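Local atomic coordinates of hydrolase, putative (Plasmodium vivax, PDB entry 2B30), a protein that is of unknown function but probably hydrolyses phosphate esters with a bound magnesium ion, as a member of the haloacid dehalogenase superfamily. Residues Lys17-Ala21 and Lys277-Pro281; Gly36-Val40 and His284-Val289. One frame throughout, in Å; residues are numbered along the deposited sequence.

Interaction 1 of 2, residues Lys17-Ala21 and Lys277-Pro281; sequences KVEEA and KCVLP
V18 and C278 mark the closest backbone approach between a short N-terminal helical turn and the edge strand 278-279 of the Rossmann-like sheet of the HAD fold, their CA atoms 6.8 Å apart. The turn is weakly bonded, with A21 N donating to K17 O. Strand 278-279 runs parallel to strand 261-264 and is an outermost strand of this eight-stranded sheet within the chain. Here the first modelled residues cover the edge of the sheet.

V18 carries the middle of the contact through one methyl. CG2 stands anti to the carbonyl carbon, which turns it to the opposite segment; there it lies 3.8 Å from P281 CD and 3.9 Å from L280 CD2, with C278 SG slightly farther off. L280 starts out away from the turn, and only its CD2 branch reaches back to V18, while the same side chain also packs on A288 and Y291 of helix 288-297. Farther along, A21 CB meets C278 CB at 4.0 Å, and both side chains lie on F263.

The polar ends behave differently. K17 is exposed, and its chain bends at chi3 to bring NZ to 3.5 Å from V279 O, a long approach rather than a firm bond. K277, which also packs on N204 of the second subunit, holds CG anti to its backbone N (chi1 -165°) and bends at chi3, which carries CD past A21 CB. Its NZ donates to A21 O at 2.8 Å, meeting the carbonyl at a C=O...N angle of 141° and tilted 16° from its plane.

Interaction 2 of 2, residues Gly36-Val40 and His284-Val289; sequences GTLFV and HREGAV
V289 sets its CG2 methyl between T37 and L38, in the buried and densely packed half of this contact. L38 CD1 lies 3.6 Å from V289 CG2 and nearly as close to CG1, so one leucine branch sits against both valine methyls. T37 meets the same CG2 with its own CG2 at 3.8 Å, the two side chains crossing at about a right angle. With chi1 at -58°, T37 OG1 lies beside the backbone N and is hydrogen-bonded to OD2 of D33, a ligand of the bound calcium, while CG2 takes the position facing V289. I32 backs both L38 and V289.

Strand 29-33 ends at D33, the first residue of the D-x-D-G-T sequence of HAD motif I, and 36-40 begins with its last two residues. The loose helical turn here, with a wider pi-type step at 36-38, is consistent with the squiggle that follows the first strand in HAD proteins. On the other side, H284-G287 forms a type I turn, and G287 is the N-cap of helix 288-297.

Toward solvent, where H284 and V40 are partly exposed and R285 is exposed, the contact is looser and more polar, yet no hydrogen bond crosses between the segments. H284 projects CB at the carbonyls of G36 and T37, with CB 3.1 Å from T37 O, while its CD2 stands 3.4 Å from G36 O in an oblique approach. N267 bridges the two segments, its ND2 donating to G36 O and its OD1 accepting from H284 N. Over one face of the imidazole lies V40 CG1, in a CH-pi contact 4.2 Å from the centroid and 28° off the normal. The same methyl touches R285 CB at 3.8 Å. Beyond it the R285 chain bends at chi3 and sets NH2 at the edge of the H284 ring, in its plane.

In the fold
Helix 288-297 joins the two contacts. Interaction 1 touches it from A288 to K295, through L280, P281 and V18, while interaction 2 uses its first turn through V289. L280 is where they meet, its CD1 lying 3.9 Å from A288 O. Interaction 1 is peripheral, about 22 Å from the chain centre to its own centre, and combines aliphatic packing with one lysine-to-carbonyl bond at the sheet edge. Interaction 2 lies closer in, beside the calcium site; no hydrogen bond links its segments directly, and methyl packing, an imidazole and the bridging N267 join them instead. Both contacts are partly buried, with exposed chains at their margins.

Interaction 1 of 2, residues Lys17-Ala21 and Lys277-Pro281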
loop_
_atom_site.group_PDB
_atom_site.type_symbol
_atom_site.label_atom_id
_atom_site.label_comp_id
_atom_site.label_asym_id
_atom_site.label_seq_id
_atom_site.Cartn_x
_atom_site.Cartn_y
_atom_site.Cartn_z
ATOM N N LYS A 17 26.409 9.131 4.962
ATOM C CA LYS A 17 25.120 8.791 4.270
ATOM C C LYS A 17 24.174 8.101 5.230
ATOM O O LYS A 17 23.068 8.581 5.501
ATOM C CB LYS A 17 25.335 7.825 3.093
ATOM C CG LYS A 17 25.687 8.451 1.765
ATOM C CD LYS A 17 25.281 7.548 0.572
ATOM C CE LYS A 17 25.911 6.148 0.631
ATOM N NZ LYS A 17 25.856 5.419 -0.679
ATOM N N VAL A 18 24.633 6.948 5.717
ATOM C CA VAL A 18 23.821 6.034 6.497
ATOM C C VAL A 18 23.552 6.625 7.859
ATOM O O VAL A 18 22.398 6.743 8.277
ATOM C CB VAL A 18 24.521 4.670 6.670
ATOM C CG1 VAL A 18 23.753 3.774 7.648
ATOM C CG2 VAL A 18 24.687 3.981 5.314
ATOM N N GLU A 19 24.617 6.991 8.560
ATOM C CA GLU A 19 24.445 7.578 9.879
ATOM C C GLU A 19 23.803 8.966 9.772
ATOM O O GLU A 19 23.128 9.412 10.698
ATOM C CB GLU A 19 25.746 7.566 10.687
ATOM C CG GLU A 19 26.944 8.230 10.046
ATOM C CD GLU A 19 28.240 7.920 10.792
ATOM O OE1 GLU A 19 28.419 6.765 11.248
ATOM O OE2 GLU A 19 29.084 8.830 10.922
ATOM N N GLU A 20 23.975 9.624 8.628
ATOM C CA GLU A 20 23.241 10.849 8.336
ATOM C C GLU A 20 21.752 10.521 8.206
ATOM O O GLU A 20 20.911 11.114 8.883
ATOM C CB GLU A 20 23.768 11.500 7.054
ATOM N N ALA A 21 21.441 9.540 7.362
ATOM C CA ALA A 21 20.058 9.088 7.150
ATOM C C ALA A 21 19.305 8.642 8.424
ATOM O O ALA A 21 18.072 8.535 8.405
ATOM C CB ALA A 21 20.036 7.959 6.111
ATOM N N LYS A 277 15.240 5.108 1.230
ATOM C CA LYS A 277 15.802 6.422 1.557
ATOM C C LYS A 277 17.273 6.442 1.201
ATOM O O LYS A 277 17.809 7.445 0.716
ATOM C CB LYS A 277 15.665 6.718 3.052
ATOM C CG LYS A 277 15.872 8.183 3.441
ATOM C CD LYS A 277 16.229 8.309 4.925
ATOM C CE LYS A 277 15.524 9.479 5.619
ATOM N NZ LYS A 277 15.859 9.538 7.089
ATOM N N CYS A 278 17.920 5.306 1.441
ATOM C CA CYS A 278 19.352 5.250 1.438
ATOM C C CYS A 278 19.845 3.873 1.015
ATOM O O CYS A 278 19.375 2.853 1.520
ATOM C CB CYS A 278 19.819 5.581 2.842
ATOM S SG CYS A 278 21.566 5.725 3.021
ATOM N N VAL A 279 20.783 3.857 0.071
ATOM C CA VAL A 279 21.406 2.630 -0.396
ATOM C C VAL A 279 22.622 2.366 0.478
ATOM O O VAL A 279 23.458 3.256 0.671
ATOM C CB VAL A 279 21.875 2.751 -1.864
ATOM C CG1 VAL A 279 22.489 1.415 -2.349
ATOM C CG2 VAL A 279 20.732 3.184 -2.767
ATOM N N LEU A 280 22.741 1.154 0.996
ATOM C CA LEU A 280 23.890 0.829 1.837
ATOM C C LEU A 280 25.164 0.719 0.985
ATOM O O LEU A 280 25.118 0.309 -0.168
ATOM C CB LEU A 280 23.638 -0.459 2.632
ATOM C CG LEU A 280 22.543 -0.388 3.713
ATOM C CD1 LEU A 280 22.174 -1.775 4.203
ATOM C CD2 LEU A 280 22.967 0.463 4.894
ATOM N N PRO A 281 26.315 1.097 1.548
ATOM C CA PRO A 281 27.554 0.945 0.796
ATOM C C PRO A 281 28.054 -0.497 0.774
ATOM O O PRO A 281 29.067 -0.788 0.143
ATOM C CB PRO A 281 28.529 1.821 1.579
ATOM C CG PRO A 281 28.061 1.730 2.969
ATOM C CD PRO A 281 26.558 1.677 2.883
#

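Interaction 2 of 2, residues Gly36-Val40 and His284-Val289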
loop_
_atom_site.group_PDB
_atom_site.type_symbol
_atom_site.label_atom_id
_atom_site.label_comp_id
_atom_site.label_asym_id
_atom_site.label_seq_id
_atom_site.Cartn_x
_atom_site.Cartn_y
_atom_site.Cartn_z
ATOM N N GLY A 36 18.563 -12.136 -0.179
ATOM C CA GLY A 36 19.138 -10.950 -0.794
ATOM C C GLY A 36 19.531 -9.890 0.215
ATOM O O GLY A 36 20.230 -8.941 -0.134
ATOM N N THR A 37 19.092 -10.048 1.462
ATOM C CA THR A 37 19.390 -9.089 2.518
ATOM C C THR A 37 20.116 -9.817 3.644
ATOM O O THR A 37 21.312 -9.639 3.815
ATOM C CB THR A 37 18.094 -8.385 3.027
ATOM O OG1 THR A 37 17.442 -7.716 1.935
ATOM C CG2 THR A 37 18.413 -7.376 4.111
ATOM N N LEU A 38 19.400 -10.657 4.382
ATOM C CA LEU A 38 19.965 -11.401 5.508
ATOM C C LEU A 38 20.560 -12.755 5.057
ATOM O O LEU A 38 21.634 -13.145 5.506
ATOM C CB LEU A 38 18.870 -11.627 6.554
ATOM C CG LEU A 38 19.261 -12.073 7.963
ATOM C CD1 LEU A 38 19.990 -10.963 8.699
ATOM C CD2 LEU A 38 18.020 -12.492 8.751
ATOM N N PHE A 39 19.857 -13.461 4.174
ATOM C CA PHE A 39 20.279 -14.766 3.681
ATOM C C PHE A 39 20.891 -14.622 2.292
ATOM O O PHE A 39 20.239 -14.077 1.396
ATOM C CB PHE A 39 19.065 -15.685 3.607
ATOM C CG PHE A 39 19.366 -17.072 3.119
ATOM C CD1 PHE A 39 19.483 -18.124 4.021
ATOM C CD2 PHE A 39 19.504 -17.332 1.758
ATOM C CE1 PHE A 39 19.746 -19.407 3.578
ATOM C CE2 PHE A 39 19.769 -18.617 1.310
ATOM C CZ PHE A 39 19.889 -19.658 2.224
ATOM N N VAL A 40 22.112 -15.144 2.111
ATOM C CA VAL A 40 22.902 -14.907 0.893
ATOM C C VAL A 40 22.673 -15.977 -0.193
ATOM O O VAL A 40 22.200 -15.656 -1.283
ATOM C CB VAL A 40 24.413 -14.789 1.225
ATOM C CG1 VAL A 40 25.224 -14.434 -0.014
ATOM C CG2 VAL A 40 24.646 -13.749 2.316
ATOM N N HIS A 284 24.795 -7.739 0.783
ATOM C CA HIS A 284 24.311 -8.751 1.714
ATOM C C HIS A 284 25.378 -9.766 2.122
ATOM O O HIS A 284 25.444 -10.130 3.297
ATOM C CB HIS A 284 23.044 -9.438 1.205
ATOM C CG HIS A 284 23.237 -10.253 -0.032
ATOM N ND1 HIS A 284 24.115 -9.902 -1.035
ATOM C CD2 HIS A 284 22.632 -11.391 -0.444
ATOM C CE1 HIS A 284 24.056 -10.799 -2.003
ATOM N NE2 HIS A 284 23.163 -11.713 -1.668
ATOM N N ARG A 285 26.231 -10.191 1.189
ATOM C CA ARG A 285 27.328 -11.116 1.542
ATOM C C ARG A 285 28.449 -10.427 2.333
ATOM O O ARG A 285 29.124 -11.057 3.137
ATOM C CB ARG A 285 27.896 -11.803 0.299
ATOM C CG ARG A 285 28.772 -10.927 -0.572
ATOM C CD ARG A 285 29.072 -11.616 -1.901
ATOM N NE ARG A 285 27.988 -11.459 -2.870
ATOM C CZ ARG A 285 27.689 -10.319 -3.498
ATOM N NH1 ARG A 285 28.378 -9.201 -3.253
ATOM N NH2 ARG A 285 26.684 -10.292 -4.374
ATOM N N GLU A 286 28.635 -9.131 2.107
ATOM C CA GLU A 286 29.570 -8.346 2.906
ATOM C C GLU A 286 29.000 -8.008 4.293
ATOM O O GLU A 286 29.635 -7.269 5.049
ATOM C CB GLU A 286 29.937 -7.046 2.187
ATOM C CG GLU A 286 30.629 -7.189 0.839
ATOM C CD GLU A 286 30.824 -5.826 0.144
ATOM O OE1 GLU A 286 30.019 -5.470 -0.750
ATOM O OE2 GLU A 286 31.777 -5.097 0.500
ATOM N N GLY A 287 27.803 -8.505 4.616
ATOM C CA GLY A 287 27.223 -8.354 5.960
ATOM C C GLY A 287 26.476 -7.048 6.189
ATOM O O GLY A 287 26.728 -6.354 7.165
ATOM N N ALA A 288 25.530 -6.733 5.309
ATOM C CA ALA A 288 24.840 -5.430 5.324
ATOM C C ALA A 288 23.884 -5.222 6.488
ATOM O O ALA A 288 23.737 -4.107 6.968
ATOM C CB ALA A 288 24.112 -5.202 4.012
ATOM N N VAL A 289 23.225 -6.282 6.935
ATOM C CA VAL A 289 22.355 -6.194 8.111
ATOM C C VAL A 289 23.202 -5.893 9.348
ATOM O O VAL A 289 22.939 -4.938 10.067
ATOM C CB VAL A 289 21.552 -7.489 8.336
ATOM C CG1 VAL A 289 20.689 -7.370 9.597
ATOM C CG2 VAL A 289 20.696 -7.809 7.106
#